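Side-chain contacts in fusolin (Unidentified entomopoxvirus, PDB 4OW5), which probably binds chitin through a domain of the lytic polysaccharide monooxygenase family, enhances the virulence of entomopoxviruses and crystallises in vivo into viral spindles: residues 13-17 against 18-22; 33-36 against 37-41; 40-43 against 44-48; 54-57 against 58-62. All coordinates share one frame; numbering follows the deposited sequence.

Contact 1 (13-17 against 18-22); sequences RCNVQ and GGFWW. With EDO (1,2-ethanediol), chain D.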
loop_
_atom_site.group_PDB
_atom_site.type_symbol
_atom_site.label_atom_id
_atom_site.label_comp_id
_atom_site.label_asym_id
_atom_site.label_seq_id
_atom_site.Cartn_x
_atom_site.Cartn_y
_atom_site.Cartn_z
ATOM N N ARG A 13 20.217 7.632 3.234
ATOM C CA ARG A 13 19.139 8.636 3.259
ATOM C C ARG A 13 19.153 9.415 4.586
ATOM O O ARG A 13 19.014 10.643 4.580
ATOM C CB ARG A 13 17.766 7.996 3.049
ATOM C CG ARG A 13 16.616 8.990 3.075
ATOM C CD ARG A 13 15.276 8.317 2.919
ATOM N NE ARG A 13 14.974 8.069 1.518
ATOM C CZ ARG A 13 14.260 8.853 0.715
ATOM N NH1 ARG A 13 13.767 10.009 1.160
ATOM N NH2 ARG A 13 14.039 8.497 -0.546
ATOM N N CYS A 14 19.304 8.718 5.710
ATOM C CA CYS A 14 19.329 9.382 7.014
ATOM C C CYS A 14 20.518 10.330 7.102
ATOM O O CYS A 14 20.350 11.440 7.566
ATOM C CB CYS A 14 19.335 8.371 8.156
ATOM S SG CYS A 14 17.804 7.399 8.272
ATOM N N ASN A 15 21.676 9.912 6.648
ATOM C CA ASN A 15 22.878 10.754 6.653
ATOM C C ASN A 15 22.666 12.026 5.836
ATOM O O ASN A 15 22.817 13.123 6.381
ATOM C CB ASN A 15 24.094 9.993 6.105
ATOM C CG ASN A 15 25.385 10.796 6.172
ATOM O OD1 ASN A 15 25.958 10.990 7.221
ATOM N ND2 ASN A 15 25.797 11.375 5.090
ATOM N N VAL A 16 22.297 11.886 4.551
ATOM C CA VAL A 16 22.172 13.041 3.689
ATOM C C VAL A 16 21.086 14.007 4.156
ATOM O O VAL A 16 21.303 15.180 4.051
ATOM C CB VAL A 16 22.004 12.727 2.187
ATOM C CG1 VAL A 16 23.137 11.855 1.684
ATOM C CG2 VAL A 16 20.659 12.142 1.847
ATOM N N GLN A 17 19.969 13.544 4.712
ATOM C CA GLN A 17 18.910 14.461 5.150
ATOM C C GLN A 17 19.308 15.376 6.309
ATOM O O GLN A 17 18.668 16.411 6.514
ATOM C CB GLN A 17 17.663 13.696 5.522
ATOM C CG GLN A 17 16.907 13.256 4.299
ATOM C CD GLN A 17 15.594 12.599 4.660
ATOM O OE1 GLN A 17 14.967 12.913 5.657
ATOM N NE2 GLN A 17 15.083 11.790 3.787
ATOM N N GLY A 18 20.350 15.009 7.041
ATOM C CA GLY A 18 20.924 15.860 8.067
ATOM C C GLY A 18 20.027 16.126 9.244
ATOM O O GLY A 18 19.108 15.353 9.522
ATOM N N GLY A 19 20.301 17.243 9.912
ATOM C CA GLY A 19 19.601 17.659 11.114
ATOM C C GLY A 19 20.031 16.880 12.348
ATOM O O GLY A 19 19.457 17.096 13.403
ATOM N N PHE A 20 21.047 15.994 12.248
ATOM C CA PHE A 20 21.473 15.102 13.352
ATOM C C PHE A 20 22.747 15.583 14.073
ATOM O O PHE A 20 23.046 15.096 15.163
ATOM C CB PHE A 20 21.713 13.673 12.820
ATOM C CG PHE A 20 22.893 13.521 11.879
ATOM C CD1 PHE A 20 24.182 13.393 12.371
ATOM C CD2 PHE A 20 22.712 13.513 10.506
ATOM C CE1 PHE A 20 25.268 13.266 11.509
ATOM C CE2 PHE A 20 23.794 13.374 9.650
ATOM C CZ PHE A 20 25.070 13.253 10.156
ATOM N N TRP A 21 23.530 16.476 13.464
ATOM C CA TRP A 21 24.737 16.969 14.146
ATOM C C TRP A 21 24.386 17.805 15.366
ATOM O O TRP A 21 25.169 17.872 16.310
ATOM C CB TRP A 21 25.619 17.804 13.198
ATOM C CG TRP A 21 26.322 17.009 12.157
ATOM C CD1 TRP A 21 26.230 17.164 10.809
ATOM C CD2 TRP A 21 27.248 15.938 12.379
ATOM N NE1 TRP A 21 27.004 16.218 10.178
ATOM C CE2 TRP A 21 27.702 15.508 11.117
ATOM C CE3 TRP A 21 27.719 15.286 13.522
ATOM C CZ2 TRP A 21 28.558 14.408 10.968
ATOM C CZ3 TRP A 21 28.627 14.254 13.378
ATOM C CH2 TRP A 21 29.040 13.826 12.112
ATOM N N TRP A 22 23.233 18.464 15.330
ATOM C CA TRP A 22 22.795 19.352 16.397
ATOM C C TRP A 22 21.300 19.621 16.258
ATOM O O TRP A 22 20.869 19.837 15.124
ATOM C CB TRP A 22 23.568 20.691 16.316
ATOM C CG TRP A 22 23.450 21.483 17.572
ATOM C CD1 TRP A 22 22.469 22.380 17.880
ATOM C CD2 TRP A 22 24.143 21.213 18.791
ATOM N NE1 TRP A 22 22.563 22.748 19.198
ATOM C CE2 TRP A 22 23.586 22.044 19.784
ATOM C CE3 TRP A 22 25.182 20.342 19.141
ATOM C CZ2 TRP A 22 24.034 22.028 21.105
ATOM C CZ3 TRP A 22 25.667 20.372 20.437
ATOM C CH2 TRP A 22 25.084 21.194 21.407
HETATM C C1 EDO D . 26.254 15.962 6.566
HETATM O O1 EDO D . 26.995 14.936 7.186
HETATM C C2 EDO D . 24.843 16.014 7.157
HETATM O O2 EDO D . 23.874 15.951 6.128
HETATM O O HOH W 1 18.431 12.766 8.894
#

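Contact 2 (33-36 against 37-41); sequences MCRA and AYQNV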
loop_
_atom_site.group_PDB
_atom_site.type_symbol
_atom_site.label_atom_id
_atom_site.label_comp_id
_atom_site.label_asym_id
_atom_site.label_seq_id
_atom_site.Cartn_x
_atom_site.Cartn_y
_atom_site.Cartn_z
ATOM N N MET A 33 11.566 8.084 11.064
ATOM C CA MET A 33 12.300 6.845 11.256
ATOM C C MET A 33 13.779 7.116 11.393
ATOM O O MET A 33 14.372 6.511 12.269
ATOM C CB MET A 33 11.981 5.818 10.170
ATOM C CG MET A 33 10.567 5.286 10.249
ATOM S SD MET A 33 10.076 4.666 11.884
ATOM C CE MET A 33 11.229 3.380 12.101
ATOM N N CYS A 34 14.381 8.065 10.648
ATOM C CA CYS A 34 15.766 8.446 10.915
ATOM C C CYS A 34 15.872 9.018 12.344
ATOM O O CYS A 34 16.814 8.703 13.068
ATOM C CB CYS A 34 16.292 9.439 9.886
ATOM S SG CYS A 34 16.284 8.796 8.191
ATOM N N ARG A 35 14.902 9.821 12.757
ATOM C CA ARG A 35 14.922 10.384 14.108
ATOM C C ARG A 35 14.831 9.275 15.162
ATOM O O ARG A 35 15.581 9.319 16.128
ATOM C CB ARG A 35 13.800 11.411 14.299
ATOM C CG ARG A 35 13.830 12.070 15.673
ATOM C CD ARG A 35 12.966 13.313 15.774
ATOM N NE ARG A 35 11.543 13.018 15.631
ATOM C CZ ARG A 35 10.791 13.219 14.543
ATOM N NH1 ARG A 35 11.319 13.744 13.444
ATOM N NH2 ARG A 35 9.510 12.899 14.550
ATOM N N ALA A 36 13.903 8.314 14.997
ATOM C CA ALA A 36 13.750 7.177 15.924
ATOM C C ALA A 36 15.014 6.330 15.992
ATOM O O ALA A 36 15.359 5.885 17.072
ATOM C CB ALA A 36 12.589 6.289 15.488
ATOM N N ALA A 37 15.661 6.066 14.853
ATOM C CA ALA A 37 16.916 5.275 14.806
ATOM C C ALA A 37 17.986 5.975 15.637
ATOM O O ALA A 37 18.628 5.355 16.482
ATOM C CB ALA A 37 17.381 5.118 13.360
ATOM N N TYR A 38 18.137 7.301 15.421
ATOM C CA TYR A 38 19.089 8.124 16.153
ATOM C C TYR A 38 18.806 8.054 17.670
ATOM O O TYR A 38 19.693 7.744 18.472
ATOM C CB TYR A 38 19.017 9.576 15.659
ATOM C CG TYR A 38 20.020 10.500 16.315
ATOM C CD1 TYR A 38 19.834 10.955 17.617
ATOM C CD2 TYR A 38 21.156 10.921 15.632
ATOM C CE1 TYR A 38 20.751 11.819 18.216
ATOM C CE2 TYR A 38 22.077 11.769 16.220
ATOM C CZ TYR A 38 21.846 12.257 17.497
ATOM O OH TYR A 38 22.767 13.090 18.052
ATOM N N GLN A 39 17.578 8.330 18.027
ATOM C CA GLN A 39 17.146 8.378 19.429
ATOM C C GLN A 39 17.203 7.027 20.124
ATOM O O GLN A 39 17.470 6.991 21.328
ATOM C CB GLN A 39 15.769 9.022 19.552
ATOM C CG GLN A 39 15.912 10.525 19.246
ATOM C CD GLN A 39 14.645 11.340 19.247
ATOM O OE1 GLN A 39 13.533 10.829 19.361
ATOM N NE2 GLN A 39 14.803 12.651 19.155
ATOM N N ASN A 40 17.071 5.924 19.404
ATOM C CA ASN A 40 17.211 4.635 20.049
ATOM C C ASN A 40 18.647 4.445 20.531
ATOM O O ASN A 40 18.873 4.012 21.667
ATOM C CB ASN A 40 16.827 3.469 19.117
ATOM C CG ASN A 40 15.574 2.760 19.551
ATOM O OD1 ASN A 40 14.667 3.359 20.126
ATOM N ND2 ASN A 40 15.535 1.457 19.413
ATOM N N VAL A 41 19.609 4.795 19.690
ATOM C CA VAL A 41 21.022 4.646 20.065
ATOM C C VAL A 41 21.365 5.657 21.161
ATOM O O VAL A 41 21.992 5.288 22.142
ATOM C CB VAL A 41 21.940 4.775 18.854
ATOM C CG1 VAL A 41 23.404 4.794 19.299
ATOM C CG2 VAL A 41 21.677 3.628 17.878
HETATM O O HOH W 2 10.711 11.286 18.136
HETATM O O HOH W 3 13.675 5.876 19.208
#

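Contact 3 (40-43 against 44-48); sequences NVYN and KVLQQ. With EDO (1,2-ethanediol), chain E.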
loop_
_atom_site.group_PDB
_atom_site.type_symbol
_atom_site.label_atom_id
_atom_site.label_comp_id
_atom_site.label_asym_id
_atom_site.label_seq_id
_atom_site.Cartn_x
_atom_site.Cartn_y
_atom_site.Cartn_z
ATOM N N ASN A 40 17.071 5.924 19.404
ATOM C CA ASN A 40 17.211 4.635 20.049
ATOM C C ASN A 40 18.647 4.445 20.531
ATOM O O ASN A 40 18.873 4.012 21.667
ATOM C CB ASN A 40 16.827 3.469 19.117
ATOM C CG ASN A 40 15.574 2.760 19.551
ATOM O OD1 ASN A 40 14.667 3.359 20.126
ATOM N ND2 ASN A 40 15.535 1.457 19.413
ATOM N N VAL A 41 19.609 4.795 19.690
ATOM C CA VAL A 41 21.022 4.646 20.065
ATOM C C VAL A 41 21.365 5.657 21.161
ATOM O O VAL A 41 21.992 5.288 22.142
ATOM C CB VAL A 41 21.940 4.775 18.854
ATOM C CG1 VAL A 41 23.404 4.794 19.299
ATOM C CG2 VAL A 41 21.677 3.628 17.878
ATOM N N TYR A 42 20.961 6.904 20.995
ATOM C CA TYR A 42 21.157 7.943 22.004
ATOM C C TYR A 42 20.567 7.484 23.375
ATOM O O TYR A 42 21.273 7.484 24.385
ATOM C CB TYR A 42 20.479 9.234 21.522
ATOM C CG TYR A 42 20.609 10.430 22.441
ATOM C CD1 TYR A 42 19.563 10.814 23.262
ATOM C CD2 TYR A 42 21.728 11.248 22.392
ATOM C CE1 TYR A 42 19.662 11.928 24.093
ATOM C CE2 TYR A 42 21.850 12.366 23.228
ATOM C CZ TYR A 42 20.815 12.695 24.086
ATOM O OH TYR A 42 20.928 13.797 24.893
ATOM N N ASN A 43 19.325 7.015 23.377
ATOM C CA ASN A 43 18.696 6.565 24.637
ATOM C C ASN A 43 19.341 5.285 25.193
ATOM O O ASN A 43 19.426 5.167 26.412
ATOM C CB ASN A 43 17.194 6.378 24.475
ATOM C CG ASN A 43 16.466 7.668 24.241
ATOM O OD1 ASN A 43 16.946 8.733 24.575
ATOM N ND2 ASN A 43 15.332 7.617 23.588
ATOM N N LYS A 44 19.850 4.375 24.345
ATOM C CA LYS A 44 20.531 3.145 24.783
ATOM C C LYS A 44 21.804 3.474 25.583
ATOM O O LYS A 44 22.038 2.901 26.653
ATOM C CB LYS A 44 20.873 2.264 23.591
ATOM C CG LYS A 44 21.426 0.875 23.949
ATOM C CD LYS A 44 21.683 0.139 22.619
ATOM C CE LYS A 44 22.307 -1.220 22.762
ATOM N NZ LYS A 44 22.338 -1.914 21.449
ATOM N N VAL A 45 22.591 4.430 25.081
ATOM C CA VAL A 45 23.803 4.881 25.732
ATOM C C VAL A 45 23.466 5.572 27.048
ATOM O O VAL A 45 24.178 5.347 28.028
ATOM C CB VAL A 45 24.665 5.769 24.785
ATOM C CG1 VAL A 45 25.882 6.350 25.505
ATOM C CG2 VAL A 45 25.109 4.948 23.562
ATOM N N LEU A 46 22.412 6.383 27.095
ATOM C CA LEU A 46 22.023 7.073 28.331
ATOM C C LEU A 46 21.579 6.065 29.378
ATOM O O LEU A 46 21.882 6.245 30.541
ATOM C CB LEU A 46 20.890 8.089 28.111
ATOM C CG LEU A 46 21.252 9.384 27.347
ATOM C CD1 LEU A 46 20.034 10.224 27.162
ATOM C CD2 LEU A 46 22.312 10.205 28.073
ATOM N N GLN A 47 20.833 5.022 28.968
ATOM C CA GLN A 47 20.368 3.967 29.874
ATOM C C GLN A 47 21.539 3.205 30.461
ATOM O O GLN A 47 21.446 2.741 31.583
ATOM C CB GLN A 47 19.436 2.978 29.137
ATOM C CG GLN A 47 18.047 3.562 28.887
ATOM C CD GLN A 47 17.171 3.639 30.121
ATOM O OE1 GLN A 47 17.541 3.220 31.218
ATOM N NE2 GLN A 47 15.980 4.184 29.959
ATOM N N GLN A 48 22.625 3.046 29.699
ATOM C CA GLN A 48 23.812 2.303 30.145
ATOM C C GLN A 48 24.827 3.204 30.915
ATOM O O GLN A 48 25.973 2.797 31.119
ATOM C CB GLN A 48 24.501 1.635 28.956
ATOM C CG GLN A 48 23.703 0.484 28.340
ATOM C CD GLN A 48 24.418 -0.198 27.208
ATOM O OE1 GLN A 48 25.629 -0.037 27.018
ATOM N NE2 GLN A 48 23.709 -1.050 26.471
HETATM C C1 EDO E . 15.579 11.541 23.138
HETATM O O1 EDO E . 15.996 11.277 24.469
HETATM C C2 EDO E . 14.070 11.319 23.006
HETATM O O2 EDO E . 13.738 9.936 23.132
#

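Contact 4 (54-57 against 58-62); sequences QAAS and AAQYM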
loop_
_atom_site.group_PDB
_atom_site.type_symbol
_atom_site.label_atom_id
_atom_site.label_comp_id
_atom_site.label_asym_id
_atom_site.label_seq_id
_atom_site.Cartn_x
_atom_site.Cartn_y
_atom_site.Cartn_z
ATOM N N GLN A 54 28.614 11.223 25.045
ATOM C CA GLN A 54 28.825 9.817 24.645
ATOM C C GLN A 54 27.596 9.294 23.850
ATOM O O GLN A 54 27.755 8.595 22.840
ATOM C CB GLN A 54 29.064 8.945 25.863
ATOM C CG GLN A 54 30.448 9.174 26.462
ATOM C CD GLN A 54 30.606 8.427 27.756
ATOM O OE1 GLN A 54 29.809 8.574 28.689
ATOM N NE2 GLN A 54 31.595 7.567 27.834
ATOM N N ALA A 55 26.389 9.633 24.326
ATOM C CA ALA A 55 25.144 9.248 23.660
ATOM C C ALA A 55 25.008 9.928 22.275
ATOM O O ALA A 55 24.679 9.234 21.303
ATOM C CB ALA A 55 23.943 9.569 24.529
ATOM N N ALA A 56 25.275 11.257 22.173
ATOM C CA ALA A 56 25.209 11.968 20.882
ATOM C C ALA A 56 26.322 11.468 19.945
ATOM O O ALA A 56 26.080 11.291 18.761
ATOM C CB ALA A 56 25.322 13.485 21.067
ATOM N N SER A 57 27.514 11.209 20.471
ATOM C CA SER A 57 28.602 10.678 19.662
ATOM C C SER A 57 28.246 9.312 19.062
ATOM O O SER A 57 28.562 9.045 17.900
ATOM C CB SER A 57 29.886 10.556 20.480
ATOM O OG SER A 57 30.913 10.039 19.653
ATOM N N ALA A 58 27.641 8.433 19.873
ATOM C CA ALA A 58 27.283 7.081 19.434
ATOM C C ALA A 58 26.239 7.137 18.336
ATOM O O ALA A 58 26.424 6.493 17.299
ATOM C CB ALA A 58 26.784 6.256 20.613
ATOM N N ALA A 59 25.196 7.938 18.521
ATOM C CA ALA A 59 24.105 8.079 17.536
ATOM C C ALA A 59 24.588 8.816 16.273
ATOM O O ALA A 59 24.204 8.442 15.161
ATOM C CB ALA A 59 22.923 8.804 18.150
ATOM N N GLN A 60 25.441 9.831 16.434
ATOM C CA GLN A 60 25.959 10.568 15.270
ATOM C C GLN A 60 26.935 9.696 14.493
ATOM O O GLN A 60 26.937 9.772 13.266
ATOM C CB GLN A 60 26.606 11.908 15.649
ATOM C CG GLN A 60 25.574 12.886 16.134
ATOM C CD GLN A 60 26.128 14.141 16.737
ATOM O OE1 GLN A 60 27.330 14.320 16.856
ATOM N NE2 GLN A 60 25.233 15.031 17.138
ATOM N N TYR A 61 27.702 8.829 15.183
ATOM C CA TYR A 61 28.627 7.891 14.535
ATOM C C TYR A 61 27.856 6.937 13.619
ATOM O O TYR A 61 28.311 6.613 12.520
ATOM C CB TYR A 61 29.426 7.101 15.575
ATOM C CG TYR A 61 30.365 6.064 15.006
ATOM C CD1 TYR A 61 29.943 4.754 14.803
ATOM C CD2 TYR A 61 31.715 6.340 14.836
ATOM C CE1 TYR A 61 30.814 3.780 14.344
ATOM C CE2 TYR A 61 32.600 5.373 14.360
ATOM C CZ TYR A 61 32.154 4.081 14.155
ATOM O OH TYR A 61 33.029 3.111 13.740
ATOM N N MET A 62 26.690 6.493 14.064
ATOM C CA MET A 62 25.844 5.613 13.242
ATOM C C MET A 62 25.474 6.299 11.896
ATOM O O MET A 62 25.489 5.658 10.842
ATOM C CB MET A 62 24.594 5.231 14.054
ATOM C CG MET A 62 23.532 4.566 13.252
ATOM S SD MET A 62 22.043 4.083 14.185
ATOM C CE MET A 62 21.656 5.559 14.959
#

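Contact 1 (13-17 against 18-22)
Phe20 folds back on the end of helix 10-17 and meets Asn15 through one edge of its ring. The CE2 edge of Phe20 comes within 3.4 Å of the backbone oxygen Asn15 O, which lies near the ring plane. A chi1 of 67° sets CG of Phe20 between its own backbone N and carbonyl carbon, and the ring is thereby directed at the helix end.

Among the hydrogen bonds, Gln17 N donates to Arg13 O in the i to i+4 pattern, whereas Gly18 N donates to Asn15 O, i to i+3, at 3.2 Å. The N-H...O angle of the latter is 140°, and its donor stands 54° out of the carbonyl plane, not on a lone pair. A water joins the turn by donating to both Cys14 O and Gly18 O, 2.7 Å from each. An ethanediol, probably from the crystallisation liquor, donates through O2 to Asn15 O and accepts at O1 from Trp21 NE1.

The second subunit continues the network: Gln17 O bonds to its Thr333 OG1, and Gly19 N to its Asp335 OD1. At Gly18, with positive phi, the chain leaves helical phi/psi after helix 10-17, a glycine C-cap-type turn into a loop of the LPMO-family domain.

Contact 2 (33-36 against 37-41)
A continuous run of helix 32-47, about two and a half turns in the LPMO-family domain, brings Arg35 beside Gln39 on one flank, while Asn40 follows Ala36 one turn on. Four successive i to i+4 backbone bonds define it, from Ala37 N to Met33 O, Tyr38 N to Cys34 O, Gln39 N to Arg35 O and Asn40 N to Ala36 O; the last is the most bent, with an N-H...O angle of 142°.

The Arg35 and Gln39 side chains run alongside each other, pointing the same way. With CG of Arg35 anti to the backbone N (chi1 -177°), that atom meets the amide of Gln39, whose NE2 is 3.7 Å from it. The guanidinium and amide planes are 68° apart, so the two flat groups do not stack. A water bridges them, accepting from Arg35 NE at 3.2 Å and donating to Gln39 OE1 at 3.1 Å. Beyond the helix, Arg35 NH1 bonds to Ile29 O and Gln39 NE2 to Asp25 O, tying both ends to the preceding loop.

A second water donates to Ala36 O at 2.7 Å and to Asn40 OD1 at 2.9 Å. The Asn40 amide also bonds to Asp243 O and Ile245 N of the second subunit. Tyr38 bonds through OH to Pro24 O; its side chain and that of Val41 pack on helix 52-64, while the disulfide of Cys34 leads to Cys14 on helix 10-17.

Contact 3 (40-43 against 44-48)
A chi1 of -179° puts CG of Tyr42 anti to the backbone N, from where the ring comes back toward Leu46, and Leu46, with chi1 of -72°, sends CD1 to meet it. The pair is an i to i+4 apolar contact on the last turns of helix 32-47: Leu46 CD1 lies 3.5 Å from CE1 of Tyr42, approaching the ring obliquely, and 4.0 Å from both CD1 and CZ of the same ring.

The backbone beneath is regular. Lys44 N, Val45 N, Leu46 N and Gln47 N donate in turn to the carbonyl oxygens of Asn40, Val41, Tyr42 and Asn43. At the end of the helix Gln48 N still bonds to Lys44 O, although Gln48 itself has left helical geometry.

The polar side chains are bound outside the two segments. The extended Lys44 side chain carries NZ to a salt bridge with Asp107, and Gln47 NE2 bonds to Arg246 O of the second subunit. Pro248 of that subunit packs on Leu46, and Asn43 ND2 bonds to its Ile245 O. The Asn43 amide also grips an ethanediol with both ends: OD1 of Asn43 accepts from O1 of the diol at 2.7 Å, and ND2 of Asn43 donates to O2 at 2.9 Å, with an N-H...O angle of 170°.

Contact 4 (54-57 against 58-62)
Four consecutive i to i+4 backbone bonds, with N-H...O angles between 147° and 165°, link Gln54 to Ala58, Ala55 to Ala59, Ala56 to Gln60 and Ser57 to Tyr61. This is regular alpha-helix, part of helix 52-64 in the LPMO-family domain. In each pair the earlier residue supplies the carbonyl oxygen and the later one the N-H; the bond from Gln60 N to Ala56 O, at 2.8 Å, is the shortest of the four.

The small side chains lie close to the backbone of the preceding turn. CB of Ala58 is 3.4 Å from Gln54 O, and CB of Ala59 is 3.6 Å from Ala55 O. Ala55, Ala58 and Ala59 also touch helix 32-47, where they meet Tyr42, Val45 and Tyr38 respectively; on helix 52-64 this part of the interface is made of alanine methyls, met by larger side chains of helix 32-47.

The polar side chains look to other parts of the domain. The Ser57 hydroxyl is hydrogen-bonded to Arg103 NH2. Tyr61 touches Arg103 as well, and its CB rests 3.2 Å from Ser57 O. Gln60 NE2 makes weak hydrogen bonds to Phe20 O and Tyr38 OH, so the local contact falls to its aliphatic part: with CG beside the backbone N and anti to the carbonyl carbon (chi1 -69°), Gln60 CG sits 3.1 Å from Ala56 O.

How the contacts relate
Contacts 2 and 3 are successive parts of helix 32-47, sharing Asn40 and Val41, with centres 10 Å apart. Contact 4 lies on helix 52-64, which packs against both: Val41 CG2 is 3.5 Å from Met62 CE, and Tyr42 O is 3.4 Å from Ala55 CB. Contact 1 joins contact 2 through the disulfide, Cys14 SG to Cys34 SG 2.1 Å, and reaches contact 4 where Phe20 O lies 2.9 Å from Gln60 NE2. Contacts 1, 2 and 3 touch the second subunit. Contact 4 comes nearest the metal site: the Tyr61 side chain is about 8 Å from that of His1, a zinc or copper ligand of this protein, though no metal is bound to this chain in the model.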